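Local coordinates for protein 5'-Methylthioadenosine Nucleosidase (Arabidopsis thaliana, PDB 2H8G) that belongs to the phosphorylase superfamily, has an alpha/beta fold built round a mixed beta-sheet, and holds adenine in its pocket, at residues L40-T51 with V63-I74; N113-K123 with D195-V206. One frame throughout, in Å; residues are numbered along the deposited sequence.

In the fold
Both contacts reach the same mixed beta-sheet of this phosphorylase-superfamily chain, but on opposite sides of the chain's centre, with centres about 25 Å apart and nearest atoms about 6 Å apart. Contact 1 lies toward the margin, about 17 Å from the chain's centre, and is partly buried: helix 36-45 and the short strand 49-50 meet the hairpin of strands 63-69 and 72-78 through aromatic and aliphatic packing, with backbone and side-chain hydrogen bonds. Contact 2 is buried, about 9 Å from the centre, where strand 110-119 pairs with strand 198-200. It supplies six residues of the adenine pocket, and backbone pairing at glycines, charged groups and a helix start outweigh apolar packing there.

Contact 1 of 2, residues L40-T51 with V63-I74; sequences LPLVNKFGLSET and VLYHGVHKDLRI
Val43, in the last turns of helix 36-45, lies on the ring of Tyr65 in strand 63-69. Its CG2 stands over one face in a CH-pi contact, 3.7 Å from the ring centroid, while CG1 meets CD2 of the same ring. A Schellman motif with Gly47 at C-prime ends the helix and turns the chain into strand 49-50, which pairs antiparallel with 63-69; Ser49 and His66 form the hydrogen-bonded pair, Glu50 and Tyr65 the non-hydrogen-bonded one.

Leu48 fills the corner between helix and sheet. Its CB rests against Tyr65 CB and the carbonyl oxygen of His66. With CG anti to the carbonyl carbon (chi1 -55°), the side chain is turned toward the strand, where CD2 of Leu48 presses on Gly67 CA at 3.4 Å and CD1 reaches Ile74 CG2. Farther along, the edge of Phe46 meets the face of His69 in a T-shaped pair, planes 79° apart, with CE2 above the centre of the imidazole. His69 NE2 is hydrogen-bonded to Asn257 OD1, and helix 233-259 also touches Phe46.

On the strands, Ser49 O accepts two bonds from opposite faces of its carbonyl plane, from His66 N and, at 2.9 Å, from His66 ND1. Leu64 O also accepts twice, from Thr51 N almost straight on and from Thr51 OG1, tilted from the plane, at 2.9 Å. The ND1 bond requires its proton on that nitrogen, so the imidazole is probably held in one rotation, and the doubled acceptors pin the short strand to its neighbour by side chains as well as backbone.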
loop_
_atom_site.group_PDB
_atom_site.type_symbol
_atom_site.label_atom_id
_atom_site.label_comp_id
_atom_site.label_asym_id
_atom_site.label_seq_id
_atom_site.Cartn_x
_atom_site.Cartn_y
_atom_site.Cartn_z
ATOM N N LEU A 40 22.305 1.764 -4.036
ATOM C CA LEU A 40 23.746 1.608 -3.849
ATOM C C LEU A 40 24.593 2.622 -4.612
ATOM O O LEU A 40 25.496 3.230 -4.039
ATOM C CB LEU A 40 24.186 0.185 -4.214
ATOM C CG LEU A 40 23.759 -0.913 -3.234
ATOM C CD1 LEU A 40 24.195 -2.273 -3.762
ATOM C CD2 LEU A 40 24.369 -0.643 -1.862
ATOM N N PRO A 41 24.319 2.820 -5.911
ATOM C CA PRO A 41 25.109 3.787 -6.679
ATOM C C PRO A 41 25.130 5.162 -6.014
ATOM O O PRO A 41 26.170 5.819 -5.955
ATOM C CB PRO A 41 24.401 3.810 -8.031
ATOM C CG PRO A 41 23.871 2.412 -8.150
ATOM C CD PRO A 41 23.317 2.164 -6.772
ATOM N N LEU A 42 23.974 5.585 -5.509
ATOM C CA LEU A 42 23.848 6.882 -4.854
ATOM C C LEU A 42 24.500 6.876 -3.474
ATOM O O LEU A 42 25.121 7.856 -3.068
ATOM C CB LEU A 42 22.368 7.264 -4.728
ATOM C CG LEU A 42 22.049 8.684 -4.254
ATOM C CD1 LEU A 42 22.617 9.696 -5.237
ATOM C CD2 LEU A 42 20.542 8.853 -4.136
ATOM N N VAL A 43 24.351 5.769 -2.753
ATOM C CA VAL A 43 24.938 5.640 -1.424
ATOM C C VAL A 43 26.458 5.773 -1.509
ATOM O O VAL A 43 27.072 6.521 -0.748
ATOM C CB VAL A 43 24.591 4.274 -0.788
ATOM C CG1 VAL A 43 25.384 4.073 0.499
ATOM C CG2 VAL A 43 23.097 4.200 -0.501
ATOM N N ASN A 44 27.054 5.044 -2.446
ATOM C CA ASN A 44 28.499 5.062 -2.646
ATOM C C ASN A 44 28.980 6.430 -3.117
ATOM O O ASN A 44 30.050 6.891 -2.720
ATOM C CB ASN A 44 28.895 3.989 -3.666
ATOM C CG ASN A 44 28.659 2.577 -3.150
ATOM O OD1 ASN A 44 28.642 1.615 -3.921
ATOM N ND2 ASN A 44 28.488 2.445 -1.839
ATOM N N LYS A 45 28.183 7.079 -3.961
ATOM C CA LYS A 45 28.535 8.392 -4.489
ATOM C C LYS A 45 28.723 9.428 -3.385
ATOM O O LYS A 45 29.641 10.246 -3.445
ATOM C CB LYS A 45 27.458 8.872 -5.467
ATOM C CG LYS A 45 27.699 10.265 -6.023
ATOM C CD LYS A 45 28.977 10.332 -6.843
ATOM C CE LYS A 45 29.207 11.735 -7.383
ATOM N NZ LYS A 45 30.419 11.807 -8.244
ATOM N N PHE A 46 27.855 9.397 -2.379
ATOM C CA PHE A 46 27.947 10.347 -1.275
ATOM C C PHE A 46 28.494 9.706 -0.005
ATOM O O PHE A 46 28.449 10.303 1.070
ATOM C CB PHE A 46 26.580 10.977 -0.996
ATOM C CG PHE A 46 26.088 11.868 -2.104
ATOM C CD1 PHE A 46 25.683 11.331 -3.323
ATOM C CD2 PHE A 46 26.053 13.250 -1.937
ATOM C CE1 PHE A 46 25.253 12.158 -4.361
ATOM C CE2 PHE A 46 25.624 14.085 -2.968
ATOM C CZ PHE A 46 25.224 13.536 -4.183
ATOM N N GLY A 47 29.007 8.487 -0.138
ATOM C CA GLY A 47 29.571 7.780 0.998
ATOM C C GLY A 47 28.648 7.679 2.197
ATOM O O GLY A 47 29.073 7.882 3.336
ATOM N N LEU A 48 27.382 7.366 1.945
ATOM C CA LEU A 48 26.411 7.232 3.025
ATOM C C LEU A 48 26.662 5.924 3.770
ATOM O O LEU A 48 27.046 4.920 3.168
ATOM C CB LEU A 48 24.989 7.241 2.459
ATOM C CG LEU A 48 24.594 8.438 1.590
ATOM C CD1 LEU A 48 23.178 8.243 1.080
ATOM C CD2 LEU A 48 24.693 9.723 2.389
ATOM N N SER A 49 26.443 5.937 5.080
ATOM C CA SER A 49 26.651 4.747 5.897
ATOM C C SER A 49 25.325 4.090 6.260
ATOM O O SER A 49 24.349 4.771 6.578
ATOM C CB SER A 49 27.407 5.111 7.177
ATOM O OG SER A 49 28.678 5.666 6.878
ATOM N N GLU A 50 25.301 2.763 6.213
ATOM C CA GLU A 50 24.099 2.007 6.542
ATOM C C GLU A 50 23.923 1.964 8.054
ATOM O O GLU A 50 24.720 1.346 8.757
ATOM C CB GLU A 50 24.210 0.580 6.002
ATOM C CG GLU A 50 22.919 -0.216 6.083
ATOM C CD GLU A 50 23.098 -1.664 5.675
ATOM O OE1 GLU A 50 23.719 -1.916 4.621
ATOM O OE2 GLU A 50 22.611 -2.551 6.405
ATOM N N THR A 51 22.882 2.626 8.552
ATOM C CA THR A 51 22.616 2.644 9.985
ATOM C C THR A 51 22.344 1.224 10.466
ATOM O O THR A 51 21.443 0.551 9.968
ATOM C CB THR A 51 21.390 3.516 10.323
ATOM O OG1 THR A 51 20.227 2.969 9.690
ATOM C CG2 THR A 51 21.600 4.941 9.843
ATOM N N VAL A 63 16.035 -0.709 5.155
ATOM C CA VAL A 63 17.418 -0.253 5.210
ATOM C C VAL A 63 17.483 1.266 5.136
ATOM O O VAL A 63 16.885 1.883 4.253
ATOM C CB VAL A 63 18.239 -0.836 4.044
ATOM C CG1 VAL A 63 19.711 -0.500 4.227
ATOM C CG2 VAL A 63 18.034 -2.339 3.957
ATOM N N LEU A 64 18.210 1.867 6.071
ATOM C CA LEU A 64 18.358 3.315 6.111
ATOM C C LEU A 64 19.824 3.717 6.023
ATOM O O LEU A 64 20.635 3.318 6.858
ATOM C CB LEU A 64 17.751 3.870 7.403
ATOM C CG LEU A 64 18.002 5.351 7.705
ATOM C CD1 LEU A 64 17.449 6.220 6.579
ATOM C CD2 LEU A 64 17.355 5.714 9.030
ATOM N N TYR A 65 20.164 4.497 5.003
ATOM C CA TYR A 65 21.534 4.968 4.837
ATOM C C TYR A 65 21.523 6.451 5.175
ATOM O O TYR A 65 20.663 7.193 4.696
ATOM C CB TYR A 65 22.025 4.791 3.397
ATOM C CG TYR A 65 21.945 3.384 2.853
ATOM C CD1 TYR A 65 20.772 2.905 2.276
ATOM C CD2 TYR A 65 23.053 2.535 2.895
ATOM C CE1 TYR A 65 20.701 1.621 1.747
ATOM C CE2 TYR A 65 22.993 1.245 2.370
ATOM C CZ TYR A 65 21.812 0.796 1.796
ATOM O OH TYR A 65 21.743 -0.474 1.271
ATOM N N HIS A 66 22.465 6.885 6.006
ATOM C CA HIS A 66 22.526 8.290 6.381
ATOM C C HIS A 66 23.895 8.879 6.069
ATOM O O HIS A 66 24.893 8.161 5.981
ATOM C CB HIS A 66 22.206 8.463 7.870
ATOM C CG HIS A 66 23.277 7.958 8.788
ATOM N ND1 HIS A 66 23.758 6.667 8.736
ATOM C CD2 HIS A 66 23.952 8.571 9.789
ATOM C CE1 HIS A 66 24.682 6.507 9.667
ATOM N NE2 HIS A 66 24.819 7.647 10.320
ATOM N N GLY A 67 23.927 10.194 5.890
ATOM C CA GLY A 67 25.172 10.866 5.584
ATOM C C GLY A 67 24.963 12.360 5.485
ATOM O O GLY A 67 23.840 12.850 5.620
ATOM N N VAL A 68 26.047 13.091 5.251
ATOM C CA VAL A 68 25.964 14.539 5.141
ATOM C C VAL A 68 26.729 15.052 3.930
ATOM O O VAL A 68 27.858 14.633 3.666
ATOM C CB VAL A 68 26.528 15.229 6.404
ATOM C CG1 VAL A 68 26.348 16.734 6.296
ATOM C CG2 VAL A 68 25.830 14.694 7.647
ATOM N N HIS A 69 26.095 15.951 3.189
ATOM C CA HIS A 69 26.705 16.550 2.013
ATOM C C HIS A 69 26.481 18.049 2.113
ATOM O O HIS A 69 25.351 18.522 2.010
ATOM C CB HIS A 69 26.058 16.018 0.735
ATOM C CG HIS A 69 26.722 16.501 -0.517
ATOM N ND1 HIS A 69 28.021 16.174 -0.843
ATOM C CD2 HIS A 69 26.273 17.297 -1.515
ATOM C CE1 HIS A 69 28.343 16.747 -1.988
ATOM N NE2 HIS A 69 27.301 17.435 -2.417
ATOM N N LYS A 70 27.563 18.791 2.326
ATOM C CA LYS A 70 27.485 20.238 2.457
ATOM C C LYS A 70 26.537 20.620 3.588
ATOM O O LYS A 70 26.740 20.220 4.733
ATOM C CB LYS A 70 27.021 20.869 1.141
ATOM C CG LYS A 70 27.975 20.627 -0.018
ATOM C CD LYS A 70 27.453 21.227 -1.312
ATOM C CE LYS A 70 28.381 20.908 -2.474
ATOM N NZ LYS A 70 27.874 21.453 -3.765
ATOM N N ASP A 71 25.499 21.382 3.266
ATOM C CA ASP A 71 24.539 21.819 4.272
ATOM C C ASP A 71 23.256 20.990 4.272
ATOM O O ASP A 71 22.219 21.443 4.757
ATOM C CB ASP A 71 24.190 23.293 4.051
ATOM C CG ASP A 71 25.421 24.177 3.954
ATOM O OD1 ASP A 71 26.146 24.085 2.939
ATOM O OD2 ASP A 71 25.669 24.961 4.895
ATOM N N LEU A 72 23.325 19.777 3.736
ATOM C CA LEU A 72 22.149 18.917 3.681
ATOM C C LEU A 72 22.334 17.550 4.322
ATOM O O LEU A 72 23.339 16.874 4.101
ATOM C CB LEU A 72 21.709 18.706 2.227
ATOM C CG LEU A 72 21.026 19.844 1.472
ATOM C CD1 LEU A 72 20.816 19.425 0.022
ATOM C CD2 LEU A 72 19.695 20.176 2.128
ATOM N N ARG A 73 21.352 17.151 5.122
ATOM C CA ARG A 73 21.367 15.840 5.746
ATOM C C ARG A 73 20.695 14.959 4.705
ATOM O O ARG A 73 19.604 15.279 4.237
ATOM C CB ARG A 73 20.545 15.835 7.036
ATOM C CG ARG A 73 21.177 16.596 8.188
ATOM C CD ARG A 73 20.279 16.572 9.417
ATOM N NE ARG A 73 20.956 17.088 10.605
ATOM C CZ ARG A 73 22.001 16.502 11.181
ATOM N NH1 ARG A 73 22.492 15.375 10.682
ATOM N NH2 ARG A 73 22.558 17.041 12.259
ATOM N N ILE A 74 21.348 13.870 4.324
ATOM C CA ILE A 74 20.783 12.980 3.321
ATOM C C ILE A 74 20.437 11.619 3.896
ATOM O O ILE A 74 21.282 10.944 4.480
ATOM C CB ILE A 74 21.753 12.771 2.142
ATOM C CG1 ILE A 74 22.132 14.122 1.536
ATOM C CG2 ILE A 74 21.105 11.877 1.088
ATOM C CD1 ILE A 74 23.130 14.022 0.408
HETATM O O HOH W 1 28.071 12.721 1.712
HETATM O O HOH W 2 27.984 8.765 6.927
HETATM O O HOH W 3 19.328 0.364 8.290
#

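Contact 2 of 2, residues N113-K123 with D195-V206. With ADE (adenine), chain C.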
loop_
_atom_site.group_PDB
_atom_site.type_symbol
_atom_site.label_atom_id
_atom_site.label_comp_id
_atom_site.label_asym_id
_atom_site.label_seq_id
_atom_site.Cartn_x
_atom_site.Cartn_y
_atom_site.Cartn_z
ATOM N N ASN A 113 11.499 10.418 -4.664
ATOM C CA ASN A 113 11.285 9.013 -5.002
ATOM C C ASN A 113 12.089 8.813 -6.283
ATOM O O ASN A 113 11.715 9.308 -7.339
ATOM C CB ASN A 113 9.796 8.744 -5.262
ATOM C CG ASN A 113 9.526 7.322 -5.736
ATOM O OD1 ASN A 113 8.615 7.089 -6.536
ATOM N ND2 ASN A 113 10.304 6.362 -5.233
ATOM N N ALA A 114 13.216 8.116 -6.178
ATOM C CA ALA A 114 14.067 7.883 -7.339
ATOM C C ALA A 114 14.077 6.407 -7.682
ATOM O O ALA A 114 14.175 5.560 -6.798
ATOM C CB ALA A 114 15.491 8.365 -7.046
ATOM N N GLY A 115 13.967 6.096 -8.969
ATOM C CA GLY A 115 13.981 4.706 -9.376
ATOM C C GLY A 115 13.825 4.540 -10.870
ATOM O O GLY A 115 13.667 5.519 -11.605
ATOM N N THR A 116 13.888 3.287 -11.308
ATOM C CA THR A 116 13.739 2.936 -12.708
ATOM C C THR A 116 12.260 2.823 -13.060
ATOM O O THR A 116 11.403 2.683 -12.186
ATOM C CB THR A 116 14.451 1.602 -13.018
ATOM O OG1 THR A 116 14.051 0.602 -12.074
ATOM C CG2 THR A 116 15.950 1.784 -12.949
ATOM N N CYS A 117 11.959 2.867 -14.350
ATOM C CA CYS A 117 10.573 2.792 -14.790
ATOM C C CYS A 117 10.495 2.417 -16.254
ATOM O O CYS A 117 11.509 2.379 -16.953
ATOM C CB CYS A 117 9.895 4.158 -14.607
ATOM S SG CYS A 117 10.516 5.450 -15.724
ATOM N N GLY A 118 9.276 2.140 -16.704
ATOM C CA GLY A 118 9.060 1.838 -18.105
ATOM C C GLY A 118 8.665 3.157 -18.743
ATOM O O GLY A 118 8.177 4.068 -18.062
ATOM N N GLY A 119 8.893 3.284 -20.043
ATOM C CA GLY A 119 8.542 4.511 -20.730
ATOM C C GLY A 119 7.835 4.228 -22.038
ATOM O O GLY A 119 7.929 3.129 -22.588
ATOM N N PHE A 120 7.093 5.214 -22.522
ATOM C CA PHE A 120 6.402 5.072 -23.790
ATOM C C PHE A 120 7.118 5.879 -24.857
ATOM O O PHE A 120 7.256 7.099 -24.749
ATOM C CB PHE A 120 4.943 5.514 -23.662
ATOM C CG PHE A 120 4.096 4.539 -22.900
ATOM C CD1 PHE A 120 4.021 4.593 -21.515
ATOM C CD2 PHE A 120 3.431 3.515 -23.571
ATOM C CE1 PHE A 120 3.296 3.637 -20.804
ATOM C CE2 PHE A 120 2.705 2.555 -22.868
ATOM C CZ PHE A 120 2.639 2.618 -21.482
ATOM N N LYS A 121 7.592 5.169 -25.875
ATOM C CA LYS A 121 8.307 5.774 -26.986
ATOM C C LYS A 121 7.431 6.815 -27.677
ATOM O O LYS A 121 7.916 7.872 -28.083
ATOM C CB LYS A 121 8.725 4.682 -27.978
ATOM C CG LYS A 121 9.536 5.172 -29.166
ATOM C CD LYS A 121 9.965 4.010 -30.058
ATOM C CE LYS A 121 8.763 3.253 -30.616
ATOM N NZ LYS A 121 9.166 2.156 -31.542
ATOM N N VAL A 122 6.138 6.526 -27.787
ATOM C CA VAL A 122 5.214 7.452 -28.433
ATOM C C VAL A 122 5.041 8.748 -27.644
ATOM O O VAL A 122 4.618 9.764 -28.197
ATOM C CB VAL A 122 3.824 6.807 -28.652
ATOM C CG1 VAL A 122 3.964 5.552 -29.499
ATOM C CG2 VAL A 122 3.170 6.489 -27.317
ATOM N N LYS A 123 5.375 8.715 -26.355
ATOM C CA LYS A 123 5.256 9.893 -25.503
ATOM C C LYS A 123 6.573 10.650 -25.392
ATOM O O LYS A 123 6.682 11.620 -24.633
ATOM C CB LYS A 123 4.774 9.496 -24.105
ATOM C CG LYS A 123 3.351 8.966 -24.071
ATOM C CD LYS A 123 2.376 10.005 -24.602
ATOM C CE LYS A 123 0.954 9.477 -24.608
ATOM N NZ LYS A 123 0.474 9.174 -23.235
ATOM N N ASP A 195 -2.847 9.343 -20.385
ATOM C CA ASP A 195 -1.753 10.029 -21.068
ATOM C C ASP A 195 -0.415 10.008 -20.327
ATOM O O ASP A 195 0.339 10.984 -20.353
ATOM C CB ASP A 195 -2.171 11.476 -21.350
ATOM C CG ASP A 195 -1.319 12.134 -22.415
ATOM O OD1 ASP A 195 -1.151 11.532 -23.497
ATOM O OD2 ASP A 195 -0.828 13.258 -22.177
ATOM N N ALA A 196 -0.115 8.891 -19.677
ATOM C CA ALA A 196 1.138 8.764 -18.946
ATOM C C ALA A 196 2.304 8.549 -19.904
ATOM O O ALA A 196 2.141 7.968 -20.977
ATOM C CB ALA A 196 1.056 7.594 -17.971
ATOM N N THR A 197 3.481 9.031 -19.514
ATOM C CA THR A 197 4.680 8.848 -20.310
ATOM C C THR A 197 5.504 7.754 -19.657
ATOM O O THR A 197 6.252 7.047 -20.333
ATOM C CB THR A 197 5.549 10.125 -20.338
ATOM O OG1 THR A 197 4.854 11.158 -21.045
ATOM C CG2 THR A 197 6.885 9.860 -21.020
ATOM N N LEU A 198 5.338 7.611 -18.342
ATOM C CA LEU A 198 6.103 6.646 -17.548
ATOM C C LEU A 198 5.225 5.683 -16.759
ATOM O O LEU A 198 4.107 6.023 -16.369
ATOM C CB LEU A 198 6.991 7.406 -16.563
ATOM C CG LEU A 198 7.759 8.600 -17.131
ATOM C CD1 LEU A 198 8.252 9.476 -15.989
ATOM C CD2 LEU A 198 8.910 8.120 -18.000
ATOM N N LYS A 199 5.762 4.495 -16.495
ATOM C CA LYS A 199 5.046 3.453 -15.770
ATOM C C LYS A 199 5.959 2.850 -14.707
ATOM O O LYS A 199 7.091 2.454 -15.006
ATOM C CB LYS A 199 4.598 2.368 -16.761
ATOM C CG LYS A 199 3.885 1.172 -16.156
ATOM C CD LYS A 199 3.556 0.139 -17.247
ATOM C CE LYS A 199 2.818 -1.058 -16.684
ATOM N NZ LYS A 199 3.632 -1.810 -15.685
ATOM N N ASP A 200 5.478 2.788 -13.467
ATOM C CA ASP A 200 6.284 2.215 -12.389
ATOM C C ASP A 200 5.420 1.439 -11.403
ATOM O O ASP A 200 4.250 1.161 -11.676
ATOM C CB ASP A 200 7.070 3.298 -11.646
ATOM C CG ASP A 200 6.218 4.069 -10.663
ATOM O OD1 ASP A 200 6.781 4.633 -9.696
ATOM O OD2 ASP A 200 4.985 4.128 -10.856
ATOM N N MET A 201 5.993 1.096 -10.255
ATOM C CA MET A 201 5.270 0.314 -9.268
ATOM C C MET A 201 5.163 0.922 -7.873
ATOM O O MET A 201 4.637 0.270 -6.973
ATOM C CB MET A 201 5.898 -1.085 -9.173
ATOM C CG MET A 201 5.778 -1.893 -10.457
ATOM S SD MET A 201 6.791 -3.387 -10.490
ATOM C CE MET A 201 5.996 -4.347 -9.247
ATOM N N GLU A 202 5.625 2.160 -7.689
ATOM C CA GLU A 202 5.565 2.783 -6.358
ATOM C C GLU A 202 5.144 4.255 -6.292
ATOM O O GLU A 202 4.555 4.684 -5.299
ATOM C CB GLU A 202 6.927 2.698 -5.659
ATOM C CG GLU A 202 7.457 1.302 -5.346
ATOM C CD GLU A 202 8.201 0.664 -6.503
ATOM O OE1 GLU A 202 8.832 1.406 -7.292
ATOM O OE2 GLU A 202 8.173 -0.585 -6.599
ATOM N N GLY A 203 5.472 5.018 -7.327
ATOM C CA GLY A 203 5.204 6.450 -7.338
ATOM C C GLY A 203 3.934 7.022 -6.736
ATOM O O GLY A 203 3.985 7.849 -5.823
ATOM N N ALA A 204 2.789 6.592 -7.240
ATOM C CA ALA A 204 1.521 7.125 -6.757
ATOM C C ALA A 204 1.265 6.866 -5.277
ATOM O O ALA A 204 0.545 7.632 -4.631
ATOM C CB ALA A 204 0.371 6.578 -7.597
ATOM N N ALA A 205 1.841 5.790 -4.744
ATOM C CA ALA A 205 1.663 5.447 -3.338
ATOM C C ALA A 205 2.540 6.359 -2.490
ATOM O O ALA A 205 2.137 6.800 -1.413
ATOM C CB ALA A 205 2.025 3.984 -3.099
ATOM N N VAL A 206 3.748 6.638 -2.972
ATOM C CA VAL A 206 4.640 7.530 -2.242
ATOM C C VAL A 206 3.980 8.910 -2.205
ATOM O O VAL A 206 3.996 9.586 -1.172
ATOM C CB VAL A 206 6.023 7.639 -2.928
ATOM C CG1 VAL A 206 6.905 8.641 -2.178
ATOM C CG2 VAL A 206 6.698 6.268 -2.951
HETATM N N9 ADE C . 10.049 -0.656 -13.748
HETATM C C8 ADE C . 10.831 -0.725 -14.849
HETATM N N7 ADE C . 10.143 -0.950 -15.994
HETATM C C5 ADE C . 8.840 -1.029 -15.582
HETATM C C6 ADE C . 7.586 -1.247 -16.263
HETATM N N6 ADE C . 7.539 -1.430 -17.577
HETATM N N1 ADE C . 6.404 -1.266 -15.485
HETATM C C2 ADE C . 6.471 -1.077 -14.125
HETATM N N3 ADE C . 7.630 -0.860 -13.393
HETATM C C4 ADE C . 8.762 -0.847 -14.190
HETATM O O HOH W 4 10.120 3.662 -6.627
HETATM O O HOH W 5 0.046 6.807 -22.181
HETATM O O HOH W 6 6.307 13.406 -21.841
#
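Gly118 and Lys199 form an antiparallel hydrogen-bonded pair, with the axes of strands 113-119 and 198-200 approaching to 4.5 Å at 130° between their directions. This pairing lies within the mixed sheet of the phosphorylase-superfamily fold and carries part of the adenine pocket. Gly118 N to Lys199 O is nearly straight and in the carbonyl plane; the return bond, from Lys199 N, meets Gly118 O from above its plane. Phe120 N continues the ladder to Thr197 O, which also lies at the edge of the phenyl ring.

Adenine sits against Gly118, whose missing side chain makes way for N6 of the base; Gly118 N approaches adenine N7 closely, at 3.3 Å. The Lys199 chain runs extended until its last torsion bends it (chi4 -63°), bringing NZ to donate to adenine N1 at 2.8 Å; Asp182 O is a second acceptor for that ammonium. Met201 lays CG near N3, and Asp225 OD2 is also hydrogen-bonded to the base. Cys117 SG packs on Leu198 CD2 at 3.9 Å.

Where the strand gives way to helix 203-212, Asp200 OD1 accepts from Gly203 N at 2.7 Å in an Asx motif and forms a salt bridge with Lys221; the two fix its position, while OD2 is hydrogen-bonded to Thr177 OG1. A water accepts from Asn113 ND2 and donates to Glu202 OE1; Asn113 OD1 accepts from Lys221, and Glu202 OE2 from Gly91 N. Lys123 NZ binds Ala196 O and, from above the carboxylate plane, makes a salt bridge to Asp195 OD1 at 2.9 Å.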